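Local structure of GCN5-related N-acetyltransferase (Anabaena variabilis, 2OZG) at residues Gln21-Ile26 against Glu48-Ile53; Gln106-Gln111 against Arg289-Cys294; Val259-Ser264 against Ala268-Leu273; Phe326-Ala331 against Gln383-Glu388. The protein binds coenzyme A and probably transfers acetyl groups to amines, possibly those of aminoglycosides, as a GNAT-family N-acetyltransferase. All coordinates share one frame; numbering follows the deposited sequence.

All four contacts are buried and mainly apolar. Contact 1 and the helix of contact 2 belong to the N-terminal GNAT domain, where coenzyme A is bound. They meet through a salt bridge, Arg51 of contact 1 with Glu107 of contact 2. Contact 2 also has a wetter side, where a water joins helix 96-110 to the start of helix 293-299. Val293 and Cys294 of that helix pack on Phe326 of contact 4. Contact 4 is purely aliphatic and aromatic, strand against helix. Contact 3 differs in being local, a tryptophan against a 3-10 turn of the second GNAT domain. Contacts 3 and 4 both reach the second subunit.

Contact 1 of 4, residues Gln21-Ile26 against Glu48-Ile53; sequences QQLGNI and ENFRVI
Phe50, the first residue of strand 50-55, meets Leu23 of helix 20-30. Leu23 does all its touching with one methyl, CD2, which lies 3.9 Å from Phe50 CD2. The methyl approaches the ring obliquely. It also sits beside Phe50 CB, near the root of the side chain. Leu23 has CG anti to its backbone N (chi1 176°), and this carries the branch out from the helix to the strand. Helix and strand run almost perpendicular, at 87°, with their axes 10.0 Å apart. The helix thus lies across the first strands of the GNAT fold, with strand 50-55 paired between strands 10-14 and 58-72. The coenzyme is about 10 Å from the Leu23 side chain. Next comes Arg51, whose carbonyl O is 3.9 Å from Leu23 CD2. Its side chain starts off away from the helix. There Arg51 NH1 donates to Glu48 O at 2.8 Å and to Phe50 O, also at 2.8 Å. Both acceptors lie in the guanidinium plane, and the two bonds help fix its rotation. Arg51 NH2 pairs with Glu107. Val52 then closes on the same leucine methyl, with Val52 CG2 4.0 Å from Leu23 CD2.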
loop_
_atom_site.group_PDB
_atom_site.type_symbol
_atom_site.label_atom_id
_atom_site.label_comp_id
_atom_site.label_asym_id
_atom_site.label_seq_id
_atom_site.Cartn_x
_atom_site.Cartn_y
_atom_site.Cartn_z
ATOM N N GLN A 21 29.957 -18.642 -23.028
ATOM C CA GLN A 21 29.825 -17.237 -22.648
ATOM C C GLN A 21 28.620 -16.573 -23.278
ATOM O O GLN A 21 28.000 -15.739 -22.630
ATOM C CB GLN A 21 31.012 -16.424 -23.086
ATOM C CG GLN A 21 32.224 -16.610 -22.252
ATOM C CD GLN A 21 33.388 -15.898 -22.855
ATOM O OE1 GLN A 21 33.922 -14.969 -22.260
ATOM N NE2 GLN A 21 33.760 -16.288 -24.083
ATOM N N GLN A 22 28.389 -16.845 -24.573
ATOM C CA GLN A 22 27.242 -16.324 -25.253
ATOM C C GLN A 22 26.042 -16.857 -24.535
ATOM O O GLN A 22 25.157 -16.099 -24.280
ATOM C CB GLN A 22 27.135 -16.772 -26.702
ATOM C CG GLN A 22 28.002 -16.024 -27.679
ATOM C CD GLN A 22 28.577 -16.926 -28.748
ATOM O OE1 GLN A 22 29.511 -17.685 -28.495
ATOM N NE2 GLN A 22 28.042 -16.830 -29.952
ATOM N N LEU A 23 25.994 -18.166 -24.236
ATOM C CA LEU A 23 24.798 -18.704 -23.567
ATOM C C LEU A 23 24.616 -18.031 -22.215
ATOM O O LEU A 23 23.519 -17.674 -21.831
ATOM C CB LEU A 23 24.904 -20.225 -23.412
ATOM C CG LEU A 23 23.776 -20.931 -22.660
ATOM C CD1 LEU A 23 22.386 -20.761 -23.361
ATOM C CD2 LEU A 23 24.096 -22.418 -22.457
ATOM N N GLY A 24 25.703 -17.885 -21.471
ATOM C CA GLY A 24 25.668 -17.254 -20.166
ATOM C C GLY A 24 25.092 -15.872 -20.248
ATOM O O GLY A 24 24.336 -15.504 -19.373
ATOM N N ASN A 25 25.451 -15.126 -21.298
ATOM C CA ASN A 25 24.869 -13.807 -21.563
ATOM C C ASN A 25 23.390 -13.887 -21.854
ATOM O O ASN A 25 22.615 -13.055 -21.397
ATOM C CB ASN A 25 25.513 -13.195 -22.785
ATOM C CG ASN A 25 26.837 -12.687 -22.516
ATOM O OD1 ASN A 25 27.254 -12.571 -21.356
ATOM N ND2 ASN A 25 27.563 -12.372 -23.584
ATOM N N ILE A 26 23.004 -14.875 -22.659
ATOM C CA ILE A 26 21.591 -15.047 -22.972
ATOM C C ILE A 26 20.839 -15.365 -21.693
ATOM O O ILE A 26 19.747 -14.812 -21.450
ATOM C CB ILE A 26 21.346 -16.188 -23.989
ATOM C CG1 ILE A 26 21.828 -15.754 -25.359
ATOM C CG2 ILE A 26 19.882 -16.534 -24.051
ATOM C CD1 ILE A 26 21.854 -16.874 -26.348
ATOM N N GLU A 48 29.301 -29.080 -18.747
ATOM C CA GLU A 48 28.936 -30.374 -19.320
ATOM C C GLU A 48 27.452 -30.589 -19.326
ATOM O O GLU A 48 26.960 -31.340 -20.166
ATOM C CB GLU A 48 29.594 -31.551 -18.563
ATOM C CG GLU A 48 29.514 -31.491 -17.016
ATOM C CD GLU A 48 30.497 -30.476 -16.402
ATOM N N ASN A 49 26.757 -29.940 -18.379
ATOM C CA ASN A 49 25.314 -30.035 -18.228
ATOM C C ASN A 49 24.528 -29.048 -19.050
ATOM O O ASN A 49 23.309 -29.141 -19.127
ATOM C CB ASN A 49 24.949 -29.894 -16.750
ATOM C CG ASN A 49 25.471 -31.041 -15.932
ATOM O OD1 ASN A 49 25.423 -32.170 -16.384
ATOM N ND2 ASN A 49 26.041 -30.749 -14.754
ATOM N N PHE A 50 25.212 -28.098 -19.667
ATOM C CA PHE A 50 24.480 -27.142 -20.514
ATOM C C PHE A 50 24.379 -27.604 -21.980
ATOM O O PHE A 50 25.221 -28.361 -22.512
ATOM C CB PHE A 50 25.043 -25.754 -20.417
ATOM C CG PHE A 50 24.777 -25.079 -19.118
ATOM C CD1 PHE A 50 25.639 -25.243 -18.060
ATOM C CD2 PHE A 50 23.724 -24.211 -18.980
ATOM C CE1 PHE A 50 25.412 -24.570 -16.873
ATOM C CE2 PHE A 50 23.485 -23.545 -17.789
ATOM C CZ PHE A 50 24.336 -23.718 -16.745
ATOM N N ARG A 51 23.287 -27.208 -22.594
ATOM C CA ARG A 51 22.972 -27.554 -23.969
ATOM C C ARG A 51 22.639 -26.259 -24.647
ATOM O O ARG A 51 22.088 -25.326 -24.024
ATOM C CB ARG A 51 21.711 -28.431 -24.046
ATOM C CG ARG A 51 21.842 -29.726 -23.343
ATOM C CD ARG A 51 22.933 -30.551 -24.008
ATOM N NE ARG A 51 23.122 -31.818 -23.324
ATOM C CZ ARG A 51 23.974 -32.019 -22.338
ATOM N NH1 ARG A 51 24.781 -31.070 -21.881
ATOM N NH2 ARG A 51 24.024 -33.206 -21.808
ATOM N N VAL A 52 22.900 -26.245 -25.940
ATOM C CA VAL A 52 22.706 -25.045 -26.758
ATOM C C VAL A 52 21.871 -25.334 -27.964
ATOM O O VAL A 52 21.992 -26.386 -28.531
ATOM C CB VAL A 52 24.112 -24.529 -27.256
ATOM C CG1 VAL A 52 23.967 -23.509 -28.363
ATOM C CG2 VAL A 52 24.898 -23.940 -26.068
ATOM N N ILE A 53 21.018 -24.391 -28.361
ATOM C CA ILE A 53 20.320 -24.482 -29.649
ATOM C C ILE A 53 20.799 -23.343 -30.551
ATOM O O ILE A 53 20.940 -22.196 -30.103
ATOM C CB ILE A 53 18.770 -24.504 -29.503
ATOM C CG1 ILE A 53 18.096 -24.773 -30.834
ATOM C CG2 ILE A 53 18.230 -23.237 -28.914
ATOM C CD1 ILE A 53 16.609 -24.780 -30.726
#

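Contact 2 of 4, residues Gln106-Gln111 against Arg289-Cys294; sequences QEISEQ and RIVNVC
The last turns of helix 96-110, in the coenzyme A-binding GNAT part, pack against the link between strand 279-290 and helix 293-299. Val291 carries the apolar contact with both its methyls. Val291 CG1 rests against the CA and CB of Ser109, 3.6 Å from each. The other branch, Val291 CG2, meets Ile108 CG2 at 4.1 Å. The two side chains cross at about a right angle. With CG1 anti to the backbone N (chi1 177°), Val291 spreads its methyls over two neighbouring residues of the helix. Ser109 turns its hydroxyl back on its own helix. Ser109 OG donates to Gln106 O at 2.7 Å, and Glu110 N reaches that oxygen from the same face of its carbonyl plane. The serine hydroxyl is therefore engaged within the helix, and its carbon atoms meet the valine. A water adds a polar link. It donates to Ser109 O at 3.1 Å and accepts from Asn292 ND2 at 3.0 Å. Asn292 OD1 meanwhile bonds Lys295 N. Arg289 NH1 donates to Ile290 O at 2.9 Å and forms a salt bridge with Asp316. The asparagine is an N-cap at the start of helix 293-299, its carboxamide oxygen taking up a backbone N-H of the first turn.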
loop_
_atom_site.group_PDB
_atom_site.type_symbol
_atom_site.label_atom_id
_atom_site.label_comp_id
_atom_site.label_asym_id
_atom_site.label_seq_id
_atom_site.Cartn_x
_atom_site.Cartn_y
_atom_site.Cartn_z
ATOM N N GLN A 106 14.578 -36.113 -26.131
ATOM C CA GLN A 106 15.148 -37.206 -26.888
ATOM C C GLN A 106 16.472 -37.609 -26.275
ATOM O O GLN A 106 16.764 -38.799 -26.168
ATOM C CB GLN A 106 15.323 -36.825 -28.353
ATOM C CG GLN A 106 16.180 -37.806 -29.200
ATOM C CD GLN A 106 15.580 -39.240 -29.349
ATOM O OE1 GLN A 106 14.452 -39.542 -28.906
ATOM N NE2 GLN A 106 16.345 -40.116 -30.000
ATOM N N GLU A 107 17.284 -36.638 -25.858
ATOM C CA GLU A 107 18.555 -37.005 -25.223
ATOM C C GLU A 107 18.319 -37.739 -23.898
ATOM O O GLU A 107 18.941 -38.737 -23.601
ATOM C CB GLU A 107 19.419 -35.769 -24.984
ATOM C CG GLU A 107 20.685 -36.100 -24.265
ATOM C CD GLU A 107 21.603 -34.913 -24.074
ATOM O OE1 GLU A 107 21.365 -33.812 -24.656
ATOM O OE2 GLU A 107 22.576 -35.100 -23.321
ATOM N N ILE A 108 17.403 -37.239 -23.083
ATOM C CA ILE A 108 17.126 -37.868 -21.789
ATOM C C ILE A 108 16.674 -39.329 -22.009
ATOM O O ILE A 108 17.141 -40.274 -21.323
ATOM C CB ILE A 108 16.085 -37.032 -21.028
ATOM C CG1 ILE A 108 16.691 -35.650 -20.702
ATOM C CG2 ILE A 108 15.630 -37.727 -19.755
ATOM C CD1 ILE A 108 15.656 -34.610 -20.294
ATOM N N SER A 109 15.839 -39.518 -23.021
ATOM C CA SER A 109 15.345 -40.809 -23.343
ATOM C C SER A 109 16.512 -41.743 -23.723
ATOM O O SER A 109 16.541 -42.887 -23.297
ATOM C CB SER A 109 14.290 -40.751 -24.454
ATOM O OG SER A 109 14.915 -40.748 -25.723
ATOM N N GLU A 110 17.461 -41.244 -24.515
ATOM C CA GLU A 110 18.607 -42.041 -24.938
ATOM C C GLU A 110 19.516 -42.397 -23.793
ATOM O O GLU A 110 20.372 -43.261 -23.942
ATOM C CB GLU A 110 19.429 -41.293 -25.993
ATOM C CG GLU A 110 18.699 -41.137 -27.333
ATOM C CD GLU A 110 19.375 -40.132 -28.258
ATOM O OE1 GLU A 110 20.210 -39.310 -27.762
ATOM O OE2 GLU A 110 19.038 -40.141 -29.472
ATOM N N GLN A 111 19.356 -41.720 -22.660
ATOM C CA GLN A 111 20.166 -41.992 -21.483
ATOM C C GLN A 111 19.439 -42.904 -20.514
ATOM O O GLN A 111 19.963 -43.208 -19.446
ATOM C CB GLN A 111 20.564 -40.682 -20.792
ATOM C CG GLN A 111 21.482 -39.787 -21.574
ATOM C CD GLN A 111 22.771 -40.474 -22.046
ATOM O OE1 GLN A 111 23.128 -40.389 -23.225
ATOM N NE2 GLN A 111 23.429 -41.202 -21.150
ATOM N N ARG A 289 7.578 -34.900 -16.900
ATOM C CA ARG A 289 7.405 -35.558 -18.151
ATOM C C ARG A 289 7.729 -37.030 -17.933
ATOM O O ARG A 289 8.805 -37.380 -17.400
ATOM C CB ARG A 289 8.347 -34.962 -19.212
ATOM C CG ARG A 289 7.717 -34.913 -20.663
ATOM C CD ARG A 289 7.536 -36.238 -21.355
ATOM N NE ARG A 289 6.992 -36.002 -22.697
ATOM C CZ ARG A 289 6.697 -36.954 -23.564
ATOM N NH1 ARG A 289 6.873 -38.236 -23.247
ATOM N NH2 ARG A 289 6.172 -36.632 -24.728
ATOM N N ILE A 290 6.797 -37.898 -18.290
ATOM C CA ILE A 290 7.091 -39.339 -18.331
ATOM C C ILE A 290 7.851 -39.577 -19.621
ATOM O O ILE A 290 7.286 -39.536 -20.707
ATOM C CB ILE A 290 5.810 -40.172 -18.312
ATOM C CG1 ILE A 290 4.994 -39.851 -17.047
ATOM C CG2 ILE A 290 6.127 -41.676 -18.504
ATOM C CD1 ILE A 290 5.421 -40.527 -15.749
ATOM N N VAL A 291 9.153 -39.778 -19.501
ATOM C CA VAL A 291 10.005 -39.978 -20.658
ATOM C C VAL A 291 9.935 -41.434 -21.185
ATOM O O VAL A 291 9.909 -41.681 -22.412
ATOM C CB VAL A 291 11.456 -39.596 -20.329
ATOM C CG1 VAL A 291 12.382 -39.864 -21.529
ATOM C CG2 VAL A 291 11.540 -38.126 -19.895
ATOM N N ASN A 292 9.899 -42.385 -20.245
ATOM C CA ASN A 292 9.735 -43.822 -20.553
ATOM C C ASN A 292 8.643 -44.442 -19.667
ATOM O O ASN A 292 8.807 -44.568 -18.452
ATOM C CB ASN A 292 11.045 -44.555 -20.402
ATOM C CG ASN A 292 10.962 -45.958 -20.936
ATOM O OD1 ASN A 292 10.215 -46.803 -20.434
ATOM N ND2 ASN A 292 11.689 -46.198 -21.991
ATOM N N VAL A 293 7.510 -44.770 -20.258
ATOM C CA VAL A 293 6.390 -45.268 -19.468
ATOM C C VAL A 293 6.731 -46.504 -18.661
ATOM O O VAL A 293 6.429 -46.562 -17.476
ATOM C CB VAL A 293 5.116 -45.564 -20.373
ATOM C CG1 VAL A 293 4.040 -46.371 -19.642
ATOM C CG2 VAL A 293 4.520 -44.278 -20.853
ATOM N N CYS A 294 7.355 -47.499 -19.302
ATOM C CA CYS A 294 7.699 -48.752 -18.625
ATOM C C CYS A 294 8.690 -48.537 -17.508
ATOM O O CYS A 294 8.466 -48.960 -16.379
ATOM C CB CYS A 294 8.295 -49.777 -19.604
ATOM S SG CYS A 294 7.179 -50.224 -20.922
HETATM O O HOH W 1 13.787 -44.198 -22.871
#

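Contact 3 of 4, residues Val259-Ser264 against Ala268-Leu273; sequences VTWKSS and ALTLLL
The indole of Trp261 has the methyl of Thr270 at its edge. Thr270 CG2 lies close to the ring plane, 3.7 Å from Trp261 CZ2 and 3.9 Å from Trp261 CH2. Leu269 comes to the pyrrole side at an oblique angle, with Leu269 CD1 3.7 Å from Trp261 NE1 and 4.0 Å from Trp261 CD1. The indole and the leucine run past each other in opposite directions. Trp246 meets the same indole edge-to-face, and the rings of Trp140 and Trp234 also touch it. Trp261 holds CG between its backbone N and carbonyl carbon (chi1 75°), and the ring extends from strand 258-263 toward the turn. The turn is a short 3-10 segment, 269-272, in the second GNAT domain. It follows the strand after a brief loop. Leu271 N bonds Ala268 O at 2.9 Å, and Leu272 N bonds Leu269 O at 3.2 Å. Replacing Trp261 with an alanine would probably leave Leu269 CD1 and Thr270 CG2 without their shared partner and open a gap among the three neighbouring tryptophans. Asp267 bonds Thr270 N and Ser263 OG, tying strand to turn. On its outer side the turn meets the second subunit, where Arg127 of that chain donates to Leu273 O.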
loop_
_atom_site.group_PDB
_atom_site.type_symbol
_atom_site.label_atom_id
_atom_site.label_comp_id
_atom_site.label_asym_id
_atom_site.label_seq_id
_atom_site.Cartn_x
_atom_site.Cartn_y
_atom_site.Cartn_z
ATOM N N VAL A 259 9.046 -15.109 9.679
ATOM C CA VAL A 259 9.824 -16.250 9.251
ATOM C C VAL A 259 9.109 -16.904 8.071
ATOM O O VAL A 259 7.849 -17.024 8.059
ATOM C CB VAL A 259 9.962 -17.338 10.339
ATOM C CG1 VAL A 259 10.696 -18.560 9.773
ATOM C CG2 VAL A 259 10.684 -16.814 11.566
ATOM N N THR A 260 9.899 -17.304 7.069
ATOM C CA THR A 260 9.375 -18.094 5.957
ATOM C C THR A 260 10.096 -19.430 5.842
ATOM O O THR A 260 11.269 -19.574 6.222
ATOM C CB THR A 260 9.560 -17.385 4.581
ATOM O OG1 THR A 260 10.965 -17.306 4.271
ATOM C CG2 THR A 260 8.987 -16.010 4.585
ATOM N N TRP A 261 9.357 -20.422 5.380
ATOM C CA TRP A 261 9.924 -21.733 5.084
ATOM C C TRP A 261 9.157 -22.371 3.940
ATOM O O TRP A 261 7.961 -22.048 3.700
ATOM C CB TRP A 261 9.908 -22.643 6.320
ATOM C CG TRP A 261 8.593 -23.206 6.711
ATOM C CD1 TRP A 261 8.218 -24.500 6.564
ATOM C CD2 TRP A 261 7.462 -22.545 7.360
ATOM N NE1 TRP A 261 6.946 -24.682 7.051
ATOM C CE2 TRP A 261 6.451 -23.504 7.503
ATOM C CE3 TRP A 261 7.203 -21.233 7.784
ATOM C CZ2 TRP A 261 5.218 -23.216 8.131
ATOM C CZ3 TRP A 261 5.993 -20.946 8.353
ATOM C CH2 TRP A 261 5.024 -21.916 8.521
ATOM N N LYS A 262 9.766 -23.370 3.328
ATOM C CA LYS A 262 9.109 -24.121 2.240
ATOM C C LYS A 262 8.634 -25.467 2.780
ATOM O O LYS A 262 9.326 -26.122 3.517
ATOM C CB LYS A 262 10.042 -24.305 1.050
ATOM C CG LYS A 262 10.384 -22.944 0.442
ATOM C CD LYS A 262 11.285 -23.060 -0.799
ATOM C CE LYS A 262 10.559 -23.671 -1.970
ATOM N NZ LYS A 262 11.534 -23.695 -3.097
ATOM N N SER A 263 7.410 -25.810 2.435
ATOM C CA SER A 263 6.813 -27.003 2.827
ATOM C C SER A 263 5.811 -27.455 1.736
ATOM O O SER A 263 5.832 -27.051 0.556
ATOM C CB SER A 263 6.131 -26.781 4.167
ATOM O OG SER A 263 5.830 -27.997 4.751
ATOM N N SER A 264 5.001 -28.390 2.160
ATOM C CA SER A 264 3.911 -28.871 1.404
ATOM C C SER A 264 2.773 -27.863 1.469
ATOM O O SER A 264 2.691 -27.040 2.413
ATOM C CB SER A 264 3.378 -30.098 2.107
ATOM O OG SER A 264 2.237 -30.480 1.372
ATOM N N ALA A 268 2.369 -29.905 7.609
ATOM C CA ALA A 268 2.170 -30.558 8.892
ATOM C C ALA A 268 2.820 -29.832 10.093
ATOM O O ALA A 268 2.381 -30.006 11.244
ATOM C CB ALA A 268 2.694 -31.995 8.800
ATOM N N LEU A 269 3.875 -29.046 9.846
ATOM C CA LEU A 269 4.562 -28.348 10.915
ATOM C C LEU A 269 3.620 -27.372 11.632
ATOM O O LEU A 269 3.691 -27.220 12.846
ATOM C CB LEU A 269 5.775 -27.574 10.381
ATOM C CG LEU A 269 6.957 -28.317 9.727
ATOM C CD1 LEU A 269 8.051 -27.316 9.464
ATOM C CD2 LEU A 269 7.495 -29.440 10.513
ATOM N N THR A 270 2.699 -26.774 10.894
ATOM C CA THR A 270 1.732 -25.825 11.464
ATOM C C THR A 270 0.718 -26.530 12.381
ATOM O O THR A 270 -0.009 -25.882 13.128
ATOM C CB THR A 270 1.020 -25.035 10.359
ATOM O OG1 THR A 270 0.547 -25.918 9.347
ATOM C CG2 THR A 270 1.973 -24.019 9.717
ATOM N N LEU A 271 0.705 -27.853 12.361
ATOM C CA LEU A 271 -0.217 -28.586 13.236
ATOM C C LEU A 271 0.157 -28.321 14.701
ATOM O O LEU A 271 -0.705 -28.256 15.575
ATOM C CB LEU A 271 -0.200 -30.098 12.913
ATOM C CG LEU A 271 -1.033 -30.998 13.839
ATOM C CD1 LEU A 271 -2.483 -30.608 13.788
ATOM C CD2 LEU A 271 -0.852 -32.420 13.463
ATOM N N LEU A 272 1.452 -28.128 14.955
ATOM C CA LEU A 272 1.924 -27.900 16.293
ATOM C C LEU A 272 1.804 -26.473 16.849
ATOM O O LEU A 272 2.056 -26.267 18.008
ATOM C CB LEU A 272 3.363 -28.383 16.406
ATOM C CG LEU A 272 3.585 -29.876 16.116
ATOM C CD1 LEU A 272 5.002 -30.226 16.461
ATOM C CD2 LEU A 272 2.633 -30.736 16.932
ATOM N N LEU A 273 1.448 -25.497 16.021
ATOM C CA LEU A 273 1.264 -24.101 16.478
ATOM C C LEU A 273 -0.033 -23.928 17.279
ATOM O O LEU A 273 -1.028 -24.637 17.048
ATOM C CB LEU A 273 1.205 -23.192 15.261
ATOM C CG LEU A 273 2.392 -23.182 14.261
ATOM C CD1 LEU A 273 2.044 -22.356 12.987
ATOM C CD2 LEU A 273 3.624 -22.631 14.886
#

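Contact 4 of 4, residues Phe326-Ala331 against Gln383-Glu388; sequences FILSVA and QIFAGE
Leu328 and Ile384 reach toward each other tip to tip, with Leu328 CD2 3.9 Å from Ile384 CG2. A chi1 of 177° sets Leu328 CG opposite the backbone N and sends the branch from strand 324-331 toward helix 375-385. The same methyl, Leu328 CD2, lies 3.7 Å from Phe385 CZ, approaching that ring obliquely. Val330 is the second strand residue to point this way. Val330 CG2 sits 3.9 Å from Ile384 CG2 and 4.1 Å from Ile384 CG1, and the two side chains cross at a slant. Ile384 keeps CG1 anti to its carbonyl carbon (chi1 -67°), which leaves CG2 to face both strand residues. Helix 375-385 thus packs its last turn on the five-stranded mixed sheet of the sterol carrier protein-like domain. Leu310 of the adjoining strand and Tyr302 also touch Ile384. Ile384 CG2 also lies over the centre of the Phe385 ring, 3.7 Å above its plane. Cutting Ile384 back to an alanine is likely to leave Leu328 CD2 and Val330 CG2 without their isoleucine partner and bare this face of the Phe385 ring. The far end of Phe385 comes nearer the strand than the direction of its CB suggests. Its carbonyl accepts a bond from Ser358 OG.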
loop_
_atom_site.group_PDB
_atom_site.type_symbol
_atom_site.label_atom_id
_atom_site.label_comp_id
_atom_site.label_asym_id
_atom_site.label_seq_id
_atom_site.Cartn_x
_atom_site.Cartn_y
_atom_site.Cartn_z
ATOM N N PHE A 326 -0.250 -50.831 -22.245
ATOM C CA PHE A 326 0.652 -51.359 -21.241
ATOM C C PHE A 326 -0.206 -51.937 -20.089
ATOM O O PHE A 326 -1.256 -51.368 -19.695
ATOM C CB PHE A 326 1.565 -50.231 -20.666
ATOM C CG PHE A 326 2.386 -49.513 -21.699
ATOM C CD1 PHE A 326 1.882 -48.386 -22.353
ATOM C CD2 PHE A 326 3.672 -49.960 -22.025
ATOM C CE1 PHE A 326 2.624 -47.737 -23.349
ATOM C CE2 PHE A 326 4.425 -49.304 -23.017
ATOM C CZ PHE A 326 3.902 -48.196 -23.678
ATOM N N ILE A 327 0.232 -53.070 -19.573
ATOM C CA ILE A 327 -0.345 -53.617 -18.361
ATOM C C ILE A 327 0.622 -53.326 -17.211
ATOM O O ILE A 327 1.773 -53.747 -17.232
ATOM C CB ILE A 327 -0.561 -55.129 -18.439
ATOM C CG1 ILE A 327 -1.385 -55.460 -19.687
ATOM C CG2 ILE A 327 -1.190 -55.599 -17.146
ATOM C CD1 ILE A 327 -1.538 -56.978 -19.989
ATOM N N LEU A 328 0.145 -52.582 -16.228
ATOM C CA LEU A 328 0.869 -52.337 -14.989
ATOM C C LEU A 328 0.371 -53.347 -13.957
ATOM O O LEU A 328 -0.805 -53.287 -13.563
ATOM C CB LEU A 328 0.519 -50.944 -14.476
ATOM C CG LEU A 328 1.103 -50.514 -13.166
ATOM C CD1 LEU A 328 2.621 -50.563 -13.202
ATOM C CD2 LEU A 328 0.573 -49.126 -12.846
ATOM N N SER A 329 1.227 -54.268 -13.515
ATOM C CA SER A 329 0.819 -55.254 -12.497
ATOM C C SER A 329 1.554 -54.920 -11.235
ATOM O O SER A 329 2.789 -54.905 -11.214
ATOM C CB SER A 329 1.183 -56.715 -12.890
ATOM O OG SER A 329 0.569 -57.031 -14.116
ATOM N N VAL A 330 0.807 -54.628 -10.188
ATOM C CA VAL A 330 1.379 -54.234 -8.886
ATOM C C VAL A 330 1.107 -55.287 -7.798
ATOM O O VAL A 330 -0.005 -55.810 -7.647
ATOM C CB VAL A 330 0.849 -52.818 -8.455
ATOM C CG1 VAL A 330 1.430 -52.385 -7.116
ATOM C CG2 VAL A 330 1.209 -51.762 -9.509
ATOM N N ALA A 331 2.140 -55.612 -7.039
ATOM C CA ALA A 331 2.003 -56.533 -5.912
ATOM C C ALA A 331 3.246 -56.352 -5.061
ATOM O O ALA A 331 4.321 -56.010 -5.571
ATOM C CB ALA A 331 1.903 -57.918 -6.360
ATOM N N GLN A 383 -6.071 -47.208 -6.037
ATOM C CA GLN A 383 -5.339 -48.011 -5.077
ATOM C C GLN A 383 -3.828 -47.955 -5.360
ATOM O O GLN A 383 -3.010 -47.779 -4.438
ATOM C CB GLN A 383 -5.818 -49.473 -5.161
ATOM C CG GLN A 383 -7.281 -49.671 -4.699
ATOM C CD GLN A 383 -7.816 -51.045 -5.014
ATOM O OE1 GLN A 383 -7.289 -51.728 -5.897
ATOM N NE2 GLN A 383 -8.892 -51.445 -4.337
ATOM N N ILE A 384 -3.471 -48.096 -6.638
ATOM C CA ILE A 384 -2.050 -48.092 -7.078
ATOM C C ILE A 384 -1.312 -46.789 -6.810
ATOM O O ILE A 384 -0.159 -46.791 -6.311
ATOM C CB ILE A 384 -1.952 -48.440 -8.593
ATOM C CG1 ILE A 384 -2.384 -49.885 -8.830
ATOM C CG2 ILE A 384 -0.544 -48.277 -9.171
ATOM C CD1 ILE A 384 -2.593 -50.263 -10.287
ATOM N N PHE A 385 -1.946 -45.675 -7.173
ATOM C CA PHE A 385 -1.231 -44.380 -7.154
ATOM C C PHE A 385 -1.462 -43.505 -5.945
ATOM O O PHE A 385 -0.941 -42.409 -5.901
ATOM C CB PHE A 385 -1.522 -43.584 -8.443
ATOM C CG PHE A 385 -0.988 -44.264 -9.688
ATOM C CD1 PHE A 385 0.384 -44.215 -9.982
ATOM C CD2 PHE A 385 -1.844 -44.914 -10.563
ATOM C CE1 PHE A 385 0.894 -44.885 -11.095
ATOM C CE2 PHE A 385 -1.340 -45.605 -11.702
ATOM C CZ PHE A 385 0.021 -45.571 -11.953
ATOM N N ALA A 386 -2.183 -44.013 -4.958
ATOM C CA ALA A 386 -2.514 -43.252 -3.733
ATOM C C ALA A 386 -1.233 -42.931 -3.004
ATOM O O ALA A 386 -0.304 -43.733 -3.011
ATOM C CB ALA A 386 -3.422 -44.078 -2.837
ATOM N N GLY A 387 -1.181 -41.763 -2.381
ATOM C CA GLY A 387 0.014 -41.366 -1.697
ATOM C C GLY A 387 -0.071 -39.948 -1.173
ATOM O O GLY A 387 -1.005 -39.217 -1.465
ATOM N N GLU A 388 0.900 -39.579 -0.373
ATOM C CA GLU A 388 0.967 -38.256 0.182
ATOM C C GLU A 388 1.129 -37.272 -0.997
ATOM O O GLU A 388 1.777 -37.592 -2.005
ATOM C CB GLU A 388 2.112 -38.153 1.210
ATOM C CG GLU A 388 1.914 -39.042 2.474
ATOM C CD GLU A 388 2.969 -38.812 3.575
ATOM O OE1 GLU A 388 3.815 -37.919 3.361
ATOM O OE2 GLU A 388 2.931 -39.498 4.644
#